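Long-range contacts in protein E3 homolog (Yaba-like disease virus, PDB 1SFU), which probably blocks host antiviral responses triggered by double-stranded RNA, and binds left-handed Z-form nucleic acid through the N-terminal Zalpha domain described here: residues T30-L35 with K45-L50; Q49-Q54 with P67-N72. One frame throughout, in Å; residues are numbered along the deposited sequence.

Two contacts whose centres lie about 8 Å apart make helix 43-55 the shared element of this small winged-helix domain. Contact 1 sets the start of helix 32-38 against the first half of that helix, and contact 2 sets the next turns of the same helix against strand 68-71 of the three-stranded antiparallel sheet. Along the chain the order is 30-35, 45-50, 49-54 and 67-72, with Q49 and L50 common to both. The contacts also meet directly, through a probable hydrogen bond from W69 N to T30 O (2.8 Å). One helix is thus held from two directions while N47, Q48 and Y51 meet the Z-DNA.

Contact 1 of 2, residues T30-L35 with K45-L50; sequences TTAISL and KINQQL. With nucleotides of chain A.
A32 and L35, one turn apart on helix 32-38, meet I46, N47 and L50 of the following helix, and the apolar part of the contact is built largely from methyl groups. CG2 of I46 does the touching for its residue: with that branch anti to the backbone N, it packs against the L35 CB methylene at 3.8 Å and also lies near A32 CB and the A32 carbonyl. Further along, L50 and L35 cross obliquely, L50 CD2 coming to 3.9 Å from L35 CD1, while the other L50 methyl, CD1, leans toward A32 CB. V17 of helix 11-22 packs on L50 as well, drawing a third helix into the same core.

The amide of N47 has two different neighbours. Its OD1 makes a van der Waals contact with the A32 methyl, 3.4 Å from CB, whereas ND2 gives a short hydrogen bond to OP1 of nucleotide DG5 of chain A (2.6 Å, 151° at the hydrogen). One end of the amide thus faces helix 32-38 and the other the DNA backbone. Q48, one residue on, extends beyond CG and sends a straighter bond from NE2 to OP1 of DC6 of chain A (2.7 Å, 166°).

Within T30-L35 the backbone bond from L35 N to T31 O (3.0 Å) belongs to the opening turn of helix 32-38, with T31 at the N-cap position. Two consecutive helices joined by a short connection, the second facing the nucleic acid, form the helix-turn-helix of the Zalpha domain, here gripping successive phosphates of Z-DNA.

Contact 2 of 2, residues Q49-Q54 with P67-N72; sequences QLYKLQ and PKWFKN. With nucleotides of chain A.
Y51 is sandwiched between protein and DNA: the indole of W69 points edge-on into one face of its ring, and C8 of nucleotide DG5 of chain A lies over the opposite face. The tryptophan forms a T-shaped stack, its six-membered ring turned 86° to the tyrosine plane with the centroids 4.7 Å apart. W69 CH2 stands over the middle of the tyrosine ring, and CZ2 approaches CZ of Y51 to 3.4 Å. From the other side, DG5 C8 lies 3.3 Å above the ring plane, also over its centre. The contact is made by the C8 edge of the guanine, and C1' of the sugar comes close to Y51 CD1. At the ring's edge, in its plane, Y51 OH donates a hydrogen bond to OP1 of DC4 of chain A (2.6 Å).

W69 is placed for this by a second set of contacts. L50 CD1 makes a CH-pi contact 3.7 Å from the centroid of the five-membered indole ring, almost on the normal, and L50 CB and CD2 lie against the six-membered part. The helix backbone also approaches: L50 O is 3.3 Å from W69 CZ3. M61 on strand 59-62 packs against the tryptophan too.

P67 extends the surface beyond the tyrosine, its CG lying 3.6 Å from the DC4 OP1 that Y51 also contacts and its CD lying against DG3 O3'. A recognition-helix tyrosine meeting the C8 edge of a guanine with its ring face, and backed edge-on by a tryptophan from the beta-wing, is the signature of Z-DNA recognition by Zalpha domains.

Contact 1 of 2, residues T30-L35 with K45-L50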
loop_
_atom_site.group_PDB
_atom_site.type_symbol
_atom_site.label_atom_id
_atom_site.label_comp_id
_atom_site.label_asym_id
_atom_site.label_seq_id
_atom_site.Cartn_x
_atom_site.Cartn_y
_atom_site.Cartn_z
ATOM N N THR C 30 -6.037 -9.632 18.562
ATOM C CA THR C 30 -5.266 -8.408 18.748
ATOM C C THR C 30 -5.218 -7.656 17.420
ATOM O O THR C 30 -5.832 -8.088 16.444
ATOM C CB THR C 30 -3.827 -8.718 19.268
ATOM O OG1 THR C 30 -3.185 -7.498 19.661
ATOM C CG2 THR C 30 -2.997 -9.397 18.205
ATOM N N THR C 31 -4.516 -6.527 17.388
ATOM C CA THR C 31 -4.406 -5.725 16.170
ATOM C C THR C 31 -2.961 -5.312 15.977
ATOM O O THR C 31 -2.141 -5.447 16.885
ATOM C CB THR C 31 -5.256 -4.446 16.248
ATOM O OG1 THR C 31 -4.731 -3.582 17.266
ATOM C CG2 THR C 31 -6.703 -4.785 16.579
ATOM N N ALA C 32 -2.646 -4.802 14.795
ATOM C CA ALA C 32 -1.283 -4.379 14.516
ATOM C C ALA C 32 -0.915 -3.200 15.409
ATOM O O ALA C 32 0.189 -3.146 15.955
ATOM C CB ALA C 32 -1.139 -3.991 13.053
ATOM N N ILE C 33 -1.843 -2.259 15.555
ATOM C CA ILE C 33 -1.587 -1.084 16.378
ATOM C C ILE C 33 -1.260 -1.482 17.817
ATOM O O ILE C 33 -0.340 -0.933 18.425
ATOM C CB ILE C 33 -2.791 -0.114 16.372
ATOM C CG1 ILE C 33 -2.525 1.041 17.333
ATOM C CG2 ILE C 33 -4.055 -0.844 16.769
ATOM C CD1 ILE C 33 -1.256 1.821 17.007
ATOM N N SER C 34 -2.008 -2.436 18.363
ATOM C CA SER C 34 -1.753 -2.885 19.726
ATOM C C SER C 34 -0.379 -3.541 19.818
ATOM O O SER C 34 0.414 -3.227 20.712
ATOM C CB SER C 34 -2.820 -3.880 20.172
ATOM O OG SER C 34 -2.533 -4.352 21.475
ATOM N N LEU C 35 -0.097 -4.448 18.889
ATOM C CA LEU C 35 1.184 -5.137 18.872
ATOM C C LEU C 35 2.327 -4.148 18.709
ATOM O O LEU C 35 3.344 -4.241 19.398
ATOM C CB LEU C 35 1.218 -6.164 17.739
ATOM C CG LEU C 35 0.371 -7.414 17.971
ATOM C CD1 LEU C 35 0.395 -8.287 16.721
ATOM C CD2 LEU C 35 0.920 -8.184 19.167
ATOM N N LYS C 45 6.246 -2.645 10.254
ATOM C CA LYS C 45 7.054 -3.839 10.492
ATOM C C LYS C 45 6.168 -4.950 11.053
ATOM O O LYS C 45 6.263 -6.099 10.629
ATOM C CB LYS C 45 8.192 -3.546 11.478
ATOM C CG LYS C 45 9.338 -2.712 10.912
ATOM C CD LYS C 45 10.473 -2.588 11.932
ATOM C CE LYS C 45 11.645 -1.771 11.396
ATOM N NZ LYS C 45 12.260 -2.398 10.191
ATOM N N ILE C 46 5.310 -4.596 12.004
ATOM C CA ILE C 46 4.397 -5.560 12.617
ATOM C C ILE C 46 3.511 -6.234 11.561
ATOM O O ILE C 46 3.297 -7.447 11.608
ATOM C CB ILE C 46 3.491 -4.875 13.667
ATOM C CG1 ILE C 46 4.326 -4.396 14.856
ATOM C CG2 ILE C 46 2.404 -5.836 14.128
ATOM C CD1 ILE C 46 4.984 -5.514 15.646
ATOM N N ASN C 47 2.997 -5.445 10.617
ATOM C CA ASN C 47 2.138 -5.971 9.549
ATOM C C ASN C 47 2.898 -6.881 8.589
ATOM O O ASN C 47 2.383 -7.911 8.157
ATOM C CB ASN C 47 1.494 -4.831 8.748
ATOM C CG ASN C 47 0.197 -4.341 9.363
ATOM O OD1 ASN C 47 -0.578 -5.125 9.921
ATOM N ND2 ASN C 47 -0.061 -3.042 9.246
ATOM N N GLN C 48 4.118 -6.495 8.239
ATOM C CA GLN C 48 4.913 -7.315 7.336
ATOM C C GLN C 48 5.033 -8.735 7.888
ATOM O O GLN C 48 5.010 -9.702 7.134
ATOM C CB GLN C 48 6.310 -6.711 7.150
ATOM C CG GLN C 48 6.334 -5.428 6.331
ATOM C CD GLN C 48 7.731 -4.853 6.217
ATOM O OE1 GLN C 48 8.402 -4.635 7.223
ATOM N NE2 GLN C 48 8.178 -4.603 4.988
ATOM N N GLN C 49 5.155 -8.855 9.207
ATOM C CA GLN C 49 5.275 -10.166 9.836
ATOM C C GLN C 49 3.927 -10.869 10.028
ATOM O O GLN C 49 3.821 -12.084 9.838
ATOM C CB GLN C 49 5.998 -10.039 11.178
ATOM C CG GLN C 49 7.401 -9.462 11.050
ATOM C CD GLN C 49 8.158 -10.027 9.852
ATOM O OE1 GLN C 49 8.265 -11.241 9.682
ATOM N NE2 GLN C 49 8.687 -9.141 9.015
ATOM N N LEU C 50 2.902 -10.109 10.400
ATOM C CA LEU C 50 1.577 -10.681 10.602
ATOM C C LEU C 50 1.061 -11.375 9.349
ATOM O O LEU C 50 0.520 -12.475 9.428
ATOM C CB LEU C 50 0.585 -9.603 11.037
ATOM C CG LEU C 50 0.633 -9.180 12.502
ATOM C CD1 LEU C 50 -0.287 -7.986 12.717
ATOM C CD2 LEU C 50 0.211 -10.342 13.389
ATOM P P DG A 5 1.614 -1.337 6.318
ATOM O OP1 DG A 5 0.967 -1.316 7.648
ATOM O OP2 DG A 5 2.816 -0.500 6.065
ATOM O "O5'" DG A 5 1.986 -2.849 5.995
ATOM C "C5'" DG A 5 2.518 -3.190 4.719
ATOM C "C4'" DG A 5 2.665 -4.689 4.587
ATOM O "O4'" DG A 5 1.370 -5.306 4.753
ATOM C "C3'" DG A 5 3.158 -5.122 3.214
ATOM O "O3'" DG A 5 4.548 -5.438 3.311
ATOM C "C2'" DG A 5 2.461 -6.456 2.995
ATOM C "C1'" DG A 5 1.217 -6.401 3.869
ATOM N N9 DG A 5 -0.047 -6.216 3.160
ATOM C C8 DG A 5 -1.162 -7.009 3.266
ATOM N N7 DG A 5 -2.169 -6.578 2.556
ATOM C C5 DG A 5 -1.689 -5.434 1.931
ATOM C C6 DG A 5 -2.341 -4.533 1.046
ATOM O O6 DG A 5 -3.514 -4.565 0.641
ATOM N N1 DG A 5 -1.488 -3.509 0.637
ATOM C C2 DG A 5 -0.182 -3.363 1.042
ATOM N N2 DG A 5 0.471 -2.299 0.541
ATOM N N3 DG A 5 0.434 -4.193 1.877
ATOM C C4 DG A 5 -0.375 -5.200 2.277
ATOM P P DC A 6 5.582 -4.779 2.272
ATOM O OP1 DC A 6 6.949 -5.264 2.625
ATOM O OP2 DC A 6 5.323 -3.320 2.216
ATOM O "O5'" DC A 6 5.148 -5.413 0.875
ATOM C "C5'" DC A 6 6.052 -5.444 -0.229
ATOM C "C4'" DC A 6 5.468 -4.697 -1.407
ATOM O "O4'" DC A 6 4.282 -5.378 -1.879
ATOM C "C3'" DC A 6 5.040 -3.255 -1.111
ATOM O "O3'" DC A 6 5.342 -2.419 -2.230
ATOM C "C2'" DC A 6 3.535 -3.359 -0.980
ATOM C "C1'" DC A 6 3.226 -4.441 -1.996
ATOM N N1 DC A 6 1.962 -5.145 -1.757
ATOM C C2 DC A 6 0.826 -4.739 -2.471
ATOM O O2 DC A 6 0.933 -3.824 -3.296
ATOM N N3 DC A 6 -0.351 -5.351 -2.240
ATOM C C4 DC A 6 -0.425 -6.334 -1.338
ATOM N N4 DC A 6 -1.618 -6.895 -1.123
ATOM C C5 DC A 6 0.721 -6.779 -0.611
ATOM C C6 DC A 6 1.883 -6.164 -0.852
#

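Contact 2 of 2, residues Q49-Q54 with P67-N72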
loop_
_atom_site.group_PDB
_atom_site.type_symbol
_atom_site.label_atom_id
_atom_site.label_comp_id
_atom_site.label_asym_id
_atom_site.label_seq_id
_atom_site.Cartn_x
_atom_site.Cartn_y
_atom_site.Cartn_z
ATOM N N GLN C 49 5.155 -8.855 9.207
ATOM C CA GLN C 49 5.275 -10.166 9.836
ATOM C C GLN C 49 3.927 -10.869 10.028
ATOM O O GLN C 49 3.821 -12.084 9.838
ATOM C CB GLN C 49 5.998 -10.039 11.178
ATOM C CG GLN C 49 7.401 -9.462 11.050
ATOM C CD GLN C 49 8.158 -10.027 9.852
ATOM O OE1 GLN C 49 8.265 -11.241 9.682
ATOM N NE2 GLN C 49 8.687 -9.141 9.015
ATOM N N LEU C 50 2.902 -10.109 10.400
ATOM C CA LEU C 50 1.577 -10.681 10.602
ATOM C C LEU C 50 1.061 -11.375 9.349
ATOM O O LEU C 50 0.520 -12.475 9.428
ATOM C CB LEU C 50 0.585 -9.603 11.037
ATOM C CG LEU C 50 0.633 -9.180 12.502
ATOM C CD1 LEU C 50 -0.287 -7.986 12.717
ATOM C CD2 LEU C 50 0.211 -10.342 13.389
ATOM N N TYR C 51 1.229 -10.748 8.189
ATOM C CA TYR C 51 0.757 -11.374 6.959
ATOM C C TYR C 51 1.614 -12.573 6.566
ATOM O O TYR C 51 1.111 -13.524 5.982
ATOM C CB TYR C 51 0.675 -10.351 5.818
ATOM C CG TYR C 51 -0.507 -9.420 5.980
ATOM C CD1 TYR C 51 -0.369 -8.168 6.583
ATOM C CD2 TYR C 51 -1.778 -9.823 5.586
ATOM C CE1 TYR C 51 -1.487 -7.340 6.790
ATOM C CE2 TYR C 51 -2.895 -9.014 5.786
ATOM C CZ TYR C 51 -2.748 -7.778 6.387
ATOM O OH TYR C 51 -3.870 -7.000 6.592
ATOM N N LYS C 52 2.901 -12.532 6.894
ATOM C CA LYS C 52 3.791 -13.658 6.598
ATOM C C LYS C 52 3.387 -14.814 7.518
ATOM O O LYS C 52 3.352 -15.977 7.114
ATOM C CB LYS C 52 5.252 -13.278 6.861
ATOM C CG LYS C 52 5.852 -12.271 5.884
ATOM C CD LYS C 52 7.216 -11.773 6.388
ATOM C CE LYS C 52 7.869 -10.771 5.444
ATOM N NZ LYS C 52 8.353 -11.413 4.190
ATOM N N LEU C 53 3.063 -14.476 8.758
ATOM C CA LEU C 53 2.661 -15.466 9.738
ATOM C C LEU C 53 1.332 -16.113 9.341
ATOM O O LEU C 53 1.105 -17.296 9.610
ATOM C CB LEU C 53 2.544 -14.803 11.107
ATOM C CG LEU C 53 2.426 -15.697 12.337
ATOM C CD1 LEU C 53 3.663 -16.592 12.468
ATOM C CD2 LEU C 53 2.278 -14.808 13.567
ATOM N N GLN C 54 0.452 -15.351 8.694
ATOM C CA GLN C 54 -0.827 -15.918 8.276
ATOM C C GLN C 54 -0.573 -16.952 7.189
ATOM O O GLN C 54 -1.280 -17.953 7.096
ATOM C CB GLN C 54 -1.784 -14.838 7.756
ATOM C CG GLN C 54 -3.114 -15.407 7.280
ATOM C CD GLN C 54 -4.134 -14.346 6.935
ATOM O OE1 GLN C 54 -3.856 -13.425 6.163
ATOM N NE2 GLN C 54 -5.334 -14.475 7.498
ATOM N N PRO C 67 -7.936 -4.611 10.658
ATOM C CA PRO C 67 -7.987 -6.075 10.744
ATOM C C PRO C 67 -7.689 -6.608 12.141
ATOM O O PRO C 67 -6.850 -6.067 12.860
ATOM C CB PRO C 67 -6.935 -6.518 9.731
ATOM C CG PRO C 67 -6.985 -5.402 8.693
ATOM C CD PRO C 67 -7.053 -4.172 9.562
ATOM N N LYS C 68 -8.395 -7.667 12.521
ATOM C CA LYS C 68 -8.196 -8.310 13.814
ATOM C C LYS C 68 -7.410 -9.591 13.555
ATOM O O LYS C 68 -7.631 -10.273 12.555
ATOM C CB LYS C 68 -9.549 -8.620 14.460
ATOM C CG LYS C 68 -10.322 -7.360 14.831
ATOM C CD LYS C 68 -11.783 -7.638 15.187
ATOM C CE LYS C 68 -12.516 -6.328 15.480
ATOM N NZ LYS C 68 -14.000 -6.450 15.532
ATOM N N TRP C 69 -6.482 -9.908 14.444
ATOM C CA TRP C 69 -5.658 -11.091 14.276
ATOM C C TRP C 69 -5.865 -12.119 15.386
ATOM O O TRP C 69 -5.690 -11.813 16.575
ATOM C CB TRP C 69 -4.188 -10.668 14.191
ATOM C CG TRP C 69 -3.920 -9.754 13.027
ATOM C CD1 TRP C 69 -4.150 -8.409 12.968
ATOM C CD2 TRP C 69 -3.425 -10.134 11.736
ATOM N NE1 TRP C 69 -3.828 -7.926 11.717
ATOM C CE2 TRP C 69 -3.383 -8.965 10.942
ATOM C CE3 TRP C 69 -3.014 -11.349 11.172
ATOM C CZ2 TRP C 69 -2.947 -8.976 9.610
ATOM C CZ3 TRP C 69 -2.577 -11.361 9.845
ATOM C CH2 TRP C 69 -2.548 -10.182 9.082
ATOM N N PHE C 70 -6.247 -13.329 14.973
ATOM C CA PHE C 70 -6.506 -14.449 15.883
ATOM C C PHE C 70 -5.444 -15.539 15.766
ATOM O O PHE C 70 -4.887 -15.768 14.687
ATOM C CB PHE C 70 -7.851 -15.124 15.565
ATOM C CG PHE C 70 -9.047 -14.239 15.725
ATOM C CD1 PHE C 70 -9.318 -13.230 14.803
ATOM C CD2 PHE C 70 -9.929 -14.432 16.787
ATOM C CE1 PHE C 70 -10.451 -12.426 14.934
ATOM C CE2 PHE C 70 -11.068 -13.630 16.927
ATOM C CZ PHE C 70 -11.326 -12.628 15.997
ATOM N N LYS C 71 -5.180 -16.221 16.874
ATOM C CA LYS C 71 -4.233 -17.327 16.868
ATOM C C LYS C 71 -4.981 -18.476 16.192
ATOM O O LYS C 71 -6.178 -18.632 16.403
ATOM C CB LYS C 71 -3.867 -17.730 18.298
ATOM C CG LYS C 71 -3.017 -18.988 18.380
ATOM C CD LYS C 71 -2.652 -19.349 19.819
ATOM C CE LYS C 71 -3.889 -19.629 20.660
ATOM N NZ LYS C 71 -3.534 -20.050 22.044
ATOM N N ASN C 72 -4.297 -19.263 15.369
ATOM C CA ASN C 72 -4.950 -20.388 14.700
ATOM C C ASN C 72 -5.545 -21.269 15.801
ATOM O O ASN C 72 -4.823 -21.692 16.699
ATOM C CB ASN C 72 -3.921 -21.185 13.894
ATOM C CG ASN C 72 -4.563 -22.194 12.959
ATOM O OD1 ASN C 72 -4.513 -22.047 11.736
ATOM N ND2 ASN C 72 -5.176 -23.222 13.531
ATOM P P DG A 5 1.614 -1.337 6.318
ATOM O OP1 DG A 5 0.967 -1.316 7.648
ATOM O OP2 DG A 5 2.816 -0.500 6.065
ATOM O "O5'" DG A 5 1.986 -2.849 5.995
ATOM C "C5'" DG A 5 2.518 -3.190 4.719
ATOM C "C4'" DG A 5 2.665 -4.689 4.587
ATOM O "O4'" DG A 5 1.370 -5.306 4.753
ATOM C "C3'" DG A 5 3.158 -5.122 3.214
ATOM O "O3'" DG A 5 4.548 -5.438 3.311
ATOM C "C2'" DG A 5 2.461 -6.456 2.995
ATOM C "C1'" DG A 5 1.217 -6.401 3.869
ATOM N N9 DG A 5 -0.047 -6.216 3.160
ATOM C C8 DG A 5 -1.162 -7.009 3.266
ATOM N N7 DG A 5 -2.169 -6.578 2.556
ATOM C C5 DG A 5 -1.689 -5.434 1.931
ATOM C C6 DG A 5 -2.341 -4.533 1.046
ATOM O O6 DG A 5 -3.514 -4.565 0.641
ATOM N N1 DG A 5 -1.488 -3.509 0.637
ATOM C C2 DG A 5 -0.182 -3.363 1.042
ATOM N N2 DG A 5 0.471 -2.299 0.541
ATOM N N3 DG A 5 0.434 -4.193 1.877
ATOM C C4 DG A 5 -0.375 -5.200 2.277
ATOM P P DC A 4 -3.759 -3.294 7.122
ATOM O OP1 DC A 4 -3.575 -4.668 7.661
ATOM O OP2 DC A 4 -3.246 -2.139 7.885
ATOM O "O5'" DC A 4 -3.183 -3.207 5.640
ATOM C "C5'" DC A 4 -1.928 -3.778 5.298
ATOM C "C4'" DC A 4 -1.060 -2.753 4.603
ATOM O "O4'" DC A 4 -1.664 -2.360 3.343
ATOM C "C3'" DC A 4 -0.839 -1.460 5.392
ATOM O "O3'" DC A 4 0.505 -0.994 5.213
ATOM C "C2'" DC A 4 -1.782 -0.477 4.724
ATOM C "C1'" DC A 4 -1.731 -0.939 3.279
ATOM N N1 DC A 4 -2.923 -0.569 2.504
ATOM C C2 DC A 4 -2.851 0.530 1.656
ATOM O O2 DC A 4 -1.784 1.148 1.584
ATOM N N3 DC A 4 -3.944 0.895 0.939
ATOM C C4 DC A 4 -5.078 0.199 1.054
ATOM N N4 DC A 4 -6.142 0.596 0.331
ATOM C C5 DC A 4 -5.179 -0.935 1.913
ATOM C C6 DC A 4 -4.086 -1.281 2.614
ATOM P P DG A 3 -6.189 1.905 9.929
ATOM O OP1 DG A 3 -7.248 2.261 10.907
ATOM O OP2 DG A 3 -4.808 1.655 10.388
ATOM O "O5'" DG A 3 -6.728 0.660 9.095
ATOM C "C5'" DG A 3 -5.852 -0.057 8.235
ATOM C "C4'" DG A 3 -6.604 -1.143 7.505
ATOM O "O4'" DG A 3 -7.745 -0.562 6.850
ATOM C "C3'" DG A 3 -5.783 -1.796 6.405
ATOM O "O3'" DG A 3 -5.331 -3.057 6.911
ATOM C "C2'" DG A 3 -6.813 -2.125 5.337
ATOM C "C1'" DG A 3 -7.968 -1.164 5.590
ATOM N N9 DG A 3 -8.150 -0.086 4.617
ATOM C C8 DG A 3 -9.291 0.173 3.896
ATOM N N7 DG A 3 -9.184 1.218 3.123
ATOM C C5 DG A 3 -7.893 1.680 3.342
ATOM C C6 DG A 3 -7.216 2.794 2.784
ATOM O O6 DG A 3 -7.641 3.615 1.962
ATOM N N1 DG A 3 -5.918 2.906 3.276
ATOM C C2 DG A 3 -5.349 2.054 4.188
ATOM N N2 DG A 3 -4.081 2.327 4.534
ATOM N N3 DG A 3 -5.974 1.008 4.721
ATOM C C4 DG A 3 -7.234 0.882 4.253
#